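Local coordinates for STU0660 (PDB 3ZTH), which belongs to the large Csn2 proteins of CRISPR-mediated bacterial immunity, binds magnesium ions and probably acts through DNA binding, at residues Leu30-Trp35 with Val202-Asp207; Gly18-Ile23 with Ile217-Ile222; Glu287-Ser292 with Ser315-Ile320. All blocks are in the same frame, centred on the assembly; numbering follows the deposited sequence.

Interaction 1: Leu30-Trp35 with Val202-Asp207; sequences LKYYTW and VLKNID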
loop_
_atom_site.group_PDB
_atom_site.type_symbol
_atom_site.label_atom_id
_atom_site.label_comp_id
_atom_site.label_asym_id
_atom_site.label_seq_id
_atom_site.Cartn_x
_atom_site.Cartn_y
_atom_site.Cartn_z
ATOM N N LEU A 30 2.228 -23.624 31.348
ATOM C CA LEU A 30 3.516 -23.028 31.639
ATOM C C LEU A 30 4.496 -23.330 30.505
ATOM O O LEU A 30 5.262 -22.457 30.101
ATOM C CB LEU A 30 4.055 -23.545 32.980
ATOM C CG LEU A 30 5.457 -23.060 33.362
ATOM C CD1 LEU A 30 5.456 -21.562 33.601
ATOM C CD2 LEU A 30 5.919 -23.798 34.605
ATOM N N LYS A 31 4.470 -24.561 29.996
ATOM C CA LYS A 31 5.358 -24.940 28.895
ATOM C C LYS A 31 5.069 -24.030 27.719
ATOM O O LYS A 31 5.981 -23.510 27.074
ATOM C CB LYS A 31 5.143 -26.408 28.469
ATOM C CG LYS A 31 5.614 -27.426 29.513
ATOM C CD LYS A 31 5.723 -28.858 28.976
ATOM C CE LYS A 31 4.368 -29.485 28.733
ATOM N NZ LYS A 31 4.516 -30.906 28.334
ATOM N N TYR A 32 3.786 -23.815 27.465
ATOM C CA TYR A 32 3.386 -22.978 26.350
ATOM C C TYR A 32 3.849 -21.545 26.524
ATOM O O TYR A 32 4.331 -20.923 25.578
ATOM C CB TYR A 32 1.869 -23.018 26.165
ATOM C CG TYR A 32 1.433 -22.393 24.860
ATOM C CD1 TYR A 32 1.387 -23.149 23.692
ATOM C CD2 TYR A 32 1.100 -21.043 24.784
ATOM C CE1 TYR A 32 1.019 -22.583 22.481
ATOM C CE2 TYR A 32 0.730 -20.461 23.576
ATOM C CZ TYR A 32 0.691 -21.241 22.424
ATOM O OH TYR A 32 0.312 -20.689 21.217
ATOM N N TYR A 33 3.690 -21.024 27.734
ATOM C CA TYR A 33 4.101 -19.668 28.038
ATOM C C TYR A 33 5.607 -19.535 27.832
ATOM O O TYR A 33 6.079 -18.555 27.268
ATOM C CB TYR A 33 3.760 -19.319 29.486
ATOM C CG TYR A 33 4.380 -18.019 29.915
ATOM C CD1 TYR A 33 3.805 -16.803 29.558
ATOM C CD2 TYR A 33 5.582 -17.998 30.623
ATOM C CE1 TYR A 33 4.416 -15.583 29.894
ATOM C CE2 TYR A 33 6.203 -16.790 30.963
ATOM C CZ TYR A 33 5.611 -15.588 30.594
ATOM O OH TYR A 33 6.206 -14.397 30.931
ATOM N N THR A 34 6.352 -20.526 28.303
ATOM C CA THR A 34 7.795 -20.520 28.177
ATOM C C THR A 34 8.163 -20.499 26.696
ATOM O O THR A 34 9.066 -19.759 26.283
ATOM C CB THR A 34 8.401 -21.744 28.866
ATOM O OG1 THR A 34 7.949 -21.787 30.225
ATOM C CG2 THR A 34 9.915 -21.666 28.859
ATOM N N TRP A 35 7.444 -21.287 25.895
ATOM C CA TRP A 35 7.687 -21.316 24.449
ATOM C C TRP A 35 7.374 -19.957 23.808
ATOM O O TRP A 35 8.123 -19.473 22.960
ATOM C CB TRP A 35 6.826 -22.385 23.755
ATOM C CG TRP A 35 6.900 -22.263 22.263
ATOM C CD1 TRP A 35 7.955 -22.610 21.470
ATOM C CD2 TRP A 35 5.957 -21.605 21.403
ATOM N NE1 TRP A 35 7.737 -22.200 20.178
ATOM C CE2 TRP A 35 6.521 -21.580 20.105
ATOM C CE3 TRP A 35 4.696 -21.026 21.604
ATOM C CZ2 TRP A 35 5.869 -21.001 19.008
ATOM C CZ3 TRP A 35 4.041 -20.446 20.514
ATOM C CH2 TRP A 35 4.632 -20.438 19.230
ATOM N N VAL A 202 14.243 -24.460 17.986
ATOM C CA VAL A 202 13.169 -24.954 18.848
ATOM C C VAL A 202 12.206 -25.836 18.068
ATOM O O VAL A 202 11.743 -25.447 16.999
ATOM C CB VAL A 202 12.360 -23.782 19.448
ATOM C CG1 VAL A 202 11.106 -24.298 20.112
ATOM C CG2 VAL A 202 13.199 -23.034 20.453
ATOM N N LEU A 203 11.889 -27.007 18.616
ATOM C CA LEU A 203 10.970 -27.935 17.957
ATOM C C LEU A 203 9.836 -28.464 18.834
ATOM O O LEU A 203 10.072 -29.182 19.798
ATOM C CB LEU A 203 11.748 -29.130 17.410
ATOM C CG LEU A 203 12.538 -28.912 16.120
ATOM C CD1 LEU A 203 13.801 -29.764 16.129
ATOM C CD2 LEU A 203 11.660 -29.271 14.936
ATOM N N LYS A 204 8.599 -28.121 18.502
ATOM C CA LYS A 204 7.478 -28.638 19.269
ATOM C C LYS A 204 6.354 -29.028 18.321
ATOM O O LYS A 204 6.348 -28.615 17.169
ATOM C CB LYS A 204 6.995 -27.612 20.305
ATOM C CG LYS A 204 6.004 -26.577 19.817
ATOM C CD LYS A 204 5.501 -25.743 21.002
ATOM C CE LYS A 204 4.270 -24.894 20.641
ATOM N NZ LYS A 204 4.548 -23.820 19.649
ATOM N N ASN A 205 5.431 -29.852 18.808
ATOM C CA ASN A 205 4.283 -30.324 18.029
ATOM C C ASN A 205 4.603 -31.387 16.996
ATOM O O ASN A 205 3.710 -31.877 16.333
ATOM C CB ASN A 205 3.599 -29.163 17.308
ATOM C CG ASN A 205 3.193 -28.061 18.245
ATOM O OD1 ASN A 205 2.481 -28.294 19.219
ATOM N ND2 ASN A 205 3.640 -26.844 17.957
ATOM N N ILE A 206 5.865 -31.752 16.850
ATOM C CA ILE A 206 6.238 -32.752 15.859
ATOM C C ILE A 206 6.034 -34.202 16.296
ATOM O O ILE A 206 5.706 -35.058 15.471
ATOM C CB ILE A 206 7.699 -32.547 15.421
ATOM C CG1 ILE A 206 7.834 -31.173 14.770
ATOM C CG2 ILE A 206 8.120 -33.628 14.442
ATOM C CD1 ILE A 206 6.773 -30.902 13.704
ATOM N N ASP A 207 6.227 -34.480 17.583
ATOM C CA ASP A 207 6.049 -35.833 18.104
ATOM C C ASP A 207 4.760 -36.482 17.626
ATOM O O ASP A 207 4.725 -37.676 17.334
ATOM C CB ASP A 207 6.014 -35.842 19.632
ATOM C CG ASP A 207 7.337 -35.512 20.239
ATOM O OD1 ASP A 207 8.349 -35.582 19.512
ATOM O OD2 ASP A 207 7.371 -35.196 21.447
#
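A cation-pi contact between Lys204 and Trp35 joins helix 28-43 to the C-terminal part of strand 199-204, an inner strand of the sheet in a protein of the P-loop NTPase clan. The short helix and strand axes run nearly antiparallel, at 147°, and stay 11.6 Å apart at closest approach, so long side chains have to bridge the gap. Lys204 NZ lies over one face of the indole, 3.0 Å from the centroid of the six-membered ring of Trp35 and 11° off its normal. A bend at the last torsion of the lysine (chi4 -66°) turns the ammonium group onto this ring, while the methylene before it makes a CH-pi contact, with Lys204 CE 4.0 Å from the centroid of the Trp35 five-membered ring. The approach is tight, and a hydrogen bond from NZ to Ser81 OG gives the buried ammonium a conventional partner as well. At the pyrrole edge of the indole, in its plane, Val202 CG1 meets Trp35 CD1 at 3.8 Å. Trp35 NE1 is hydrogen-bonded to Asp79 OD2, which should restrain the rotation of the indole. One turn earlier on the helix, Tyr32 turns a face to Trp35 CE3, 4.0 Å above the phenol plane, and its CE1 makes a looser contact with Lys204 CE. Phe209 of the second subunit packs on Tyr32 and Lys204, bringing the contact to the subunit interface. Within the chain, strand 199-204 is hydrogen-bonded to strands 76-80 and 232-237, with helix 28-43 running along one face of this parallel array.

Interaction 2: Gly18-Ile23 with Ile217-Ile222; sequences GAITQI and IFYRQI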
loop_
_atom_site.group_PDB
_atom_site.type_symbol
_atom_site.label_atom_id
_atom_site.label_comp_id
_atom_site.label_asym_id
_atom_site.label_seq_id
_atom_site.Cartn_x
_atom_site.Cartn_y
_atom_site.Cartn_z
ATOM N N GLY A 18 21.264 -26.999 27.213
ATOM C CA GLY A 18 22.410 -27.752 26.721
ATOM C C GLY A 18 22.265 -28.029 25.232
ATOM O O GLY A 18 21.218 -27.732 24.657
ATOM N N ALA A 19 23.302 -28.585 24.605
ATOM C CA ALA A 19 23.264 -28.884 23.177
ATOM C C ALA A 19 21.857 -29.359 22.814
ATOM O O ALA A 19 21.206 -28.807 21.920
ATOM C CB ALA A 19 24.283 -29.952 22.845
ATOM N N ILE A 20 21.390 -30.383 23.516
ATOM C CA ILE A 20 20.052 -30.891 23.289
ATOM C C ILE A 20 19.255 -30.745 24.580
ATOM O O ILE A 20 19.456 -31.479 25.548
ATOM C CB ILE A 20 20.074 -32.366 22.816
ATOM C CG1 ILE A 20 20.731 -32.448 21.435
ATOM C CG2 ILE A 20 18.654 -32.913 22.710
ATOM C CD1 ILE A 20 20.728 -33.830 20.834
ATOM N N THR A 21 18.364 -29.763 24.586
ATOM C CA THR A 21 17.516 -29.470 25.736
ATOM C C THR A 21 16.091 -29.994 25.518
ATOM O O THR A 21 15.522 -29.835 24.433
ATOM C CB THR A 21 17.440 -27.944 25.969
ATOM O OG1 THR A 21 18.761 -27.425 26.134
ATOM C CG2 THR A 21 16.603 -27.621 27.212
ATOM N N GLN A 22 15.518 -30.606 26.551
ATOM C CA GLN A 22 14.154 -31.137 26.472
ATOM C C GLN A 22 13.279 -30.603 27.605
ATOM O O GLN A 22 13.610 -30.727 28.784
ATOM C CB GLN A 22 14.171 -32.666 26.508
ATOM C CG GLN A 22 14.948 -33.305 25.356
ATOM C CD GLN A 22 15.022 -34.818 25.467
ATOM O OE1 GLN A 22 14.111 -35.539 25.046
ATOM N NE2 GLN A 22 16.108 -35.307 26.051
ATOM N N ILE A 23 12.162 -29.993 27.234
ATOM C CA ILE A 23 11.237 -29.432 28.202
ATOM C C ILE A 23 10.015 -30.329 28.231
ATOM O O ILE A 23 9.331 -30.499 27.226
ATOM C CB ILE A 23 10.853 -27.983 27.819
ATOM C CG1 ILE A 23 12.075 -27.081 27.977
ATOM C CG2 ILE A 23 9.718 -27.473 28.710
ATOM C CD1 ILE A 23 11.869 -25.680 27.491
ATOM N N ILE A 217 15.050 -41.867 14.591
ATOM C CA ILE A 217 15.922 -41.573 13.463
ATOM C C ILE A 217 16.261 -40.076 13.463
ATOM O O ILE A 217 17.423 -39.677 13.298
ATOM C CB ILE A 217 15.235 -41.956 12.124
ATOM C CG1 ILE A 217 15.128 -43.479 12.025
ATOM C CG2 ILE A 217 16.009 -41.375 10.942
ATOM C CD1 ILE A 217 14.393 -43.971 10.780
ATOM N N PHE A 218 15.233 -39.254 13.653
ATOM C CA PHE A 218 15.383 -37.802 13.704
ATOM C C PHE A 218 16.289 -37.375 14.859
ATOM O O PHE A 218 17.137 -36.492 14.708
ATOM C CB PHE A 218 14.003 -37.158 13.866
ATOM C CG PHE A 218 14.038 -35.777 14.453
ATOM C CD1 PHE A 218 14.357 -34.678 13.666
ATOM C CD2 PHE A 218 13.772 -35.581 15.810
ATOM C CE1 PHE A 218 14.415 -33.399 14.218
ATOM C CE2 PHE A 218 13.827 -34.312 16.372
ATOM C CZ PHE A 218 14.150 -33.214 15.576
ATOM N N TYR A 219 16.104 -38.008 16.014
ATOM C CA TYR A 219 16.892 -37.685 17.202
ATOM C C TYR A 219 18.372 -38.027 17.053
ATOM O O TYR A 219 19.231 -37.301 17.559
ATOM C CB TYR A 219 16.299 -38.386 18.434
ATOM C CG TYR A 219 17.089 -38.179 19.710
ATOM C CD1 TYR A 219 17.088 -36.945 20.364
ATOM C CD2 TYR A 219 17.839 -39.217 20.262
ATOM C CE1 TYR A 219 17.817 -36.753 21.537
ATOM C CE2 TYR A 219 18.562 -39.037 21.428
ATOM C CZ TYR A 219 18.549 -37.806 22.063
ATOM O OH TYR A 219 19.271 -37.640 23.228
ATOM N N ARG A 220 18.673 -39.130 16.371
ATOM C CA ARG A 220 20.073 -39.497 16.149
ATOM C C ARG A 220 20.711 -38.419 15.276
ATOM O O ARG A 220 21.850 -38.016 15.498
ATOM C CB ARG A 220 20.188 -40.849 15.455
ATOM C CG ARG A 220 19.816 -42.020 16.329
ATOM C CD ARG A 220 19.892 -43.328 15.554
ATOM N NE ARG A 220 19.337 -44.439 16.325
ATOM C CZ ARG A 220 19.825 -44.863 17.487
ATOM N NH1 ARG A 220 20.892 -44.274 18.021
ATOM N NH2 ARG A 220 19.229 -45.866 18.127
ATOM N N GLN A 221 19.961 -37.947 14.288
ATOM C CA GLN A 221 20.452 -36.902 13.404
ATOM C C GLN A 221 20.796 -35.640 14.178
ATOM O O GLN A 221 21.882 -35.092 13.998
ATOM C CB GLN A 221 19.424 -36.595 12.317
ATOM C CG GLN A 221 19.421 -37.625 11.200
ATOM C CD GLN A 221 18.252 -37.476 10.243
ATOM O OE1 GLN A 221 17.857 -36.366 9.886
ATOM N NE2 GLN A 221 17.702 -38.603 9.808
ATOM N N ILE A 222 19.907 -35.173 15.055
ATOM C CA ILE A 222 20.239 -33.963 15.795
ATOM C C ILE A 222 21.411 -34.182 16.754
ATOM O O ILE A 222 22.180 -33.257 17.002
ATOM C CB ILE A 222 19.021 -33.367 16.563
ATOM C CG1 ILE A 222 18.528 -34.313 17.645
ATOM C CG2 ILE A 222 17.896 -33.057 15.589
ATOM C CD1 ILE A 222 17.351 -33.729 18.401
#
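Strand 20-23 and helix segment 217-222 come nearest at the CA atoms of Ile20 and Ile222, 8.1 Å apart, where the helix packs on the face of the sheet. Helix 212-228 is the connection of a beta-alpha-beta unit, leading from strand 199-204 to the parallel strand 232-237, and here it reaches past the second of these to strand 20-24, the next in the sheet. Ile20 carries the strand side of this buried contact and meets two residues of the helix. Its chi1 of -66° places CG1 beside the backbone N and leaves CG2 anti to it, and that methyl meets the edge of the Tyr219 ring near its plane, Ile20 CG2 lying 4.1 Å from Tyr219 CE1. The longer branch sets its CD1 between the two helix residues, 4.2 Å from Tyr219 CE1 and 3.9 Å from Ile222 CG1. Ile222 holds its CG1 between its backbone N and carbonyl carbon (chi1 64°), which directs the ethyl branch at the strand. The side chains meet through apolar atoms and cross at a slant. Ile222 also rests on Phe234 and Leu236 of strand 232-237, and Ile20 on Cys223 and Val226 of the helix, so the packing continues along helix and sheet alike. Gln22, two residues on, points to the same face as Ile20; its NE2 is hydrogen-bonded to Lys245 O in a loop that also touches Tyr219. The alternate strand residues Thr21 and Ile23 point to the other face. Thr21 reaches back to the loop that enters the strand, where Gly18 N donates to Thr21 OG1 in an almost straight hydrogen bond of 2.8 Å and 177°.

Interaction 3: Glu287-Ser292 with Ser315-Ile320; sequences EGFRMS and SVILNI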
loop_
_atom_site.group_PDB
_atom_site.type_symbol
_atom_site.label_atom_id
_atom_site.label_comp_id
_atom_site.label_asym_id
_atom_site.label_seq_id
_atom_site.Cartn_x
_atom_site.Cartn_y
_atom_site.Cartn_z
ATOM N N GLU A 287 20.226 -49.845 32.563
ATOM C CA GLU A 287 19.429 -49.595 31.377
ATOM C C GLU A 287 17.941 -49.640 31.732
ATOM O O GLU A 287 17.157 -48.822 31.255
ATOM C CB GLU A 287 19.745 -50.628 30.294
ATOM C CG GLU A 287 18.915 -50.476 29.031
ATOM C CD GLU A 287 19.051 -49.099 28.397
ATOM O OE1 GLU A 287 19.832 -48.268 28.909
ATOM O OE2 GLU A 287 18.380 -48.840 27.376
ATOM N N GLY A 288 17.555 -50.599 32.568
ATOM C CA GLY A 288 16.166 -50.705 32.972
ATOM C C GLY A 288 15.766 -49.456 33.740
ATOM O O GLY A 288 14.628 -48.993 33.679
ATOM N N PHE A 289 16.720 -48.901 34.472
ATOM C CA PHE A 289 16.462 -47.700 35.236
ATOM C C PHE A 289 16.319 -46.524 34.289
ATOM O O PHE A 289 15.402 -45.719 34.413
ATOM C CB PHE A 289 17.613 -47.422 36.204
ATOM C CG PHE A 289 17.558 -46.059 36.813
ATOM C CD1 PHE A 289 16.553 -45.731 37.724
ATOM C CD2 PHE A 289 18.465 -45.081 36.431
ATOM C CE1 PHE A 289 16.453 -44.442 38.244
ATOM C CE2 PHE A 289 18.373 -43.784 36.948
ATOM C CZ PHE A 289 17.364 -43.467 37.855
ATOM N N ARG A 290 17.243 -46.434 33.342
ATOM C CA ARG A 290 17.258 -45.347 32.377
ATOM C C ARG A 290 15.932 -45.266 31.626
ATOM O O ARG A 290 15.417 -44.183 31.360
ATOM C CB ARG A 290 18.410 -45.554 31.402
ATOM C CG ARG A 290 18.798 -44.328 30.630
ATOM C CD ARG A 290 19.735 -44.710 29.519
ATOM N NE ARG A 290 19.094 -45.648 28.601
ATOM C CZ ARG A 290 18.093 -45.333 27.778
ATOM N NH1 ARG A 290 17.613 -44.098 27.751
ATOM N NH2 ARG A 290 17.571 -46.255 26.980
HETATM N N MSE A 291 15.380 -46.421 31.287
HETATM C CA MSE A 291 14.109 -46.467 30.586
HETATM C C MSE A 291 12.943 -46.121 31.492
HETATM O O MSE A 291 11.985 -45.482 31.070
HETATM C CB MSE A 291 13.899 -47.840 29.986
HETATM C CG MSE A 291 14.735 -48.065 28.766
HETATM SE SE MSE A 291 14.057 -49.593 27.861
HETATM C CE MSE A 291 14.825 -50.978 28.999
ATOM N N SER A 292 13.020 -46.566 32.736
ATOM C CA SER A 292 11.981 -46.273 33.699
ATOM C C SER A 292 11.975 -44.759 33.882
ATOM O O SER A 292 10.918 -44.136 33.999
ATOM C CB SER A 292 12.290 -46.977 35.020
ATOM O OG SER A 292 11.291 -46.704 35.984
ATOM N N SER A 315 6.119 -47.269 38.815
ATOM C CA SER A 315 5.403 -46.551 39.874
ATOM C C SER A 315 6.335 -46.353 41.058
ATOM O O SER A 315 6.334 -45.301 41.695
ATOM C CB SER A 315 4.172 -47.339 40.329
ATOM O OG SER A 315 3.286 -47.577 39.253
ATOM N N VAL A 316 7.129 -47.374 41.348
ATOM C CA VAL A 316 8.076 -47.303 42.447
ATOM C C VAL A 316 9.135 -46.239 42.160
ATOM O O VAL A 316 9.368 -45.352 42.982
ATOM C CB VAL A 316 8.753 -48.679 42.673
ATOM C CG1 VAL A 316 9.877 -48.569 43.704
ATOM C CG2 VAL A 316 7.708 -49.670 43.145
ATOM N N ILE A 317 9.772 -46.338 40.993
ATOM C CA ILE A 317 10.802 -45.386 40.590
ATOM C C ILE A 317 10.235 -43.966 40.632
ATOM O O ILE A 317 10.884 -43.040 41.113
ATOM C CB ILE A 317 11.306 -45.699 39.160
ATOM C CG1 ILE A 317 11.951 -47.085 39.140
ATOM C CG2 ILE A 317 12.281 -44.625 38.688
ATOM C CD1 ILE A 317 13.155 -47.201 40.031
ATOM N N LEU A 318 9.014 -43.807 40.133
ATOM C CA LEU A 318 8.353 -42.509 40.133
ATOM C C LEU A 318 8.278 -41.949 41.554
ATOM O O LEU A 318 8.632 -40.790 41.798
ATOM C CB LEU A 318 6.945 -42.645 39.533
ATOM C CG LEU A 318 5.887 -41.524 39.554
ATOM C CD1 LEU A 318 6.475 -40.185 39.885
ATOM C CD2 LEU A 318 5.208 -41.473 38.207
ATOM N N ASN A 319 7.823 -42.779 42.487
ATOM C CA ASN A 319 7.690 -42.371 43.878
ATOM C C ASN A 319 9.021 -41.977 44.475
ATOM O O ASN A 319 9.134 -40.952 45.156
ATOM C CB ASN A 319 7.075 -43.501 44.706
ATOM C CG ASN A 319 5.572 -43.602 44.523
ATOM O OD1 ASN A 319 4.985 -42.886 43.708
ATOM N ND2 ASN A 319 4.941 -44.487 45.284
ATOM N N ILE A 320 10.035 -42.792 44.221
ATOM C CA ILE A 320 11.360 -42.520 44.750
ATOM C C ILE A 320 11.916 -41.225 44.172
ATOM O O ILE A 320 12.416 -40.372 44.916
ATOM C CB ILE A 320 12.325 -43.709 44.472
ATOM C CG1 ILE A 320 11.840 -44.946 45.235
ATOM C CG2 ILE A 320 13.726 -43.363 44.917
ATOM C CD1 ILE A 320 12.629 -46.217 44.956
#
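Ile317 of helix 312-324 packs against Phe289 and Ser292 of helix 286-296, in a buried helix-helix contact of the C-terminal helical region. Phe289 and Ser292 lie three residues apart, close to one turn, and Ile317 faces both. The hydroxyl of Ser292 is pressed onto the root of the isoleucine: Ser292 OG is 3.2 Å from Ile317 CG1 and 3.3 Å from Ile317 CB, close van der Waals contacts between oxygen and carbon. Ile317 CG2 lies near both partners, 3.6 Å from Ser292 OG and, in an oblique approach, 4.2 Å from Phe289 CE1. Small serine and branched isoleucine together permit a near approach of the backbones, with the CA atoms of Ser292 and Ile317 7.0 Å apart. What sets the serine is a hydrogen bond to Asp314 OD1 on the facing helix, just ahead of Ser315. OG stands anti to the backbone N (chi1 180°), which points it across the interface, and the bond gives the buried hydroxyl a polar partner beside its apolar neighbours. The phenylalanine ring is positioned by helix 267-277, where Tyr271 meets it edge-to-face and Val274 touches both Phe289 and Ile317. The three helices thus share a small apolar core. Beyond it, Phe345 and Leu346 of the second subunit pack on helix 312-324, at Val316, Ile320, Ser315 and Asn319. Another side of helix 286-296 carries a side-on salt bridge, supplemented by Arg290 NH1, which forms a salt bridge to Glu294 and a hydrogen bond to Ile246 O. In it Arg290 NE and NH2 donate to Glu287 OE1 and OE2 respectively, each bond 2.7 Å long and each carboxylate oxygen met on its syn side.

Interactions 1 and 2 lie on opposite faces of one mixed sheet, their centres 14 Å apart. Helix 28-43 follows strand 20-24, and helix 212-228 follows strand 199-204, so the two contacts exchange partners between two strand-helix units. They touch through Leu203 CD1 and Phe218 CZ, 3.5 Å apart, and through Lys31 and Ile23. Along the chain, interaction 1 falls within the span that interaction 2 brackets, and interaction 3 follows both. Its centre is 22 Å from that of interaction 2 and 25 Å from that of interaction 1, in a separate group of helices. Interactions 1 and 3 both reach the second subunit, so sheet region and helical region alike contribute to the assembly.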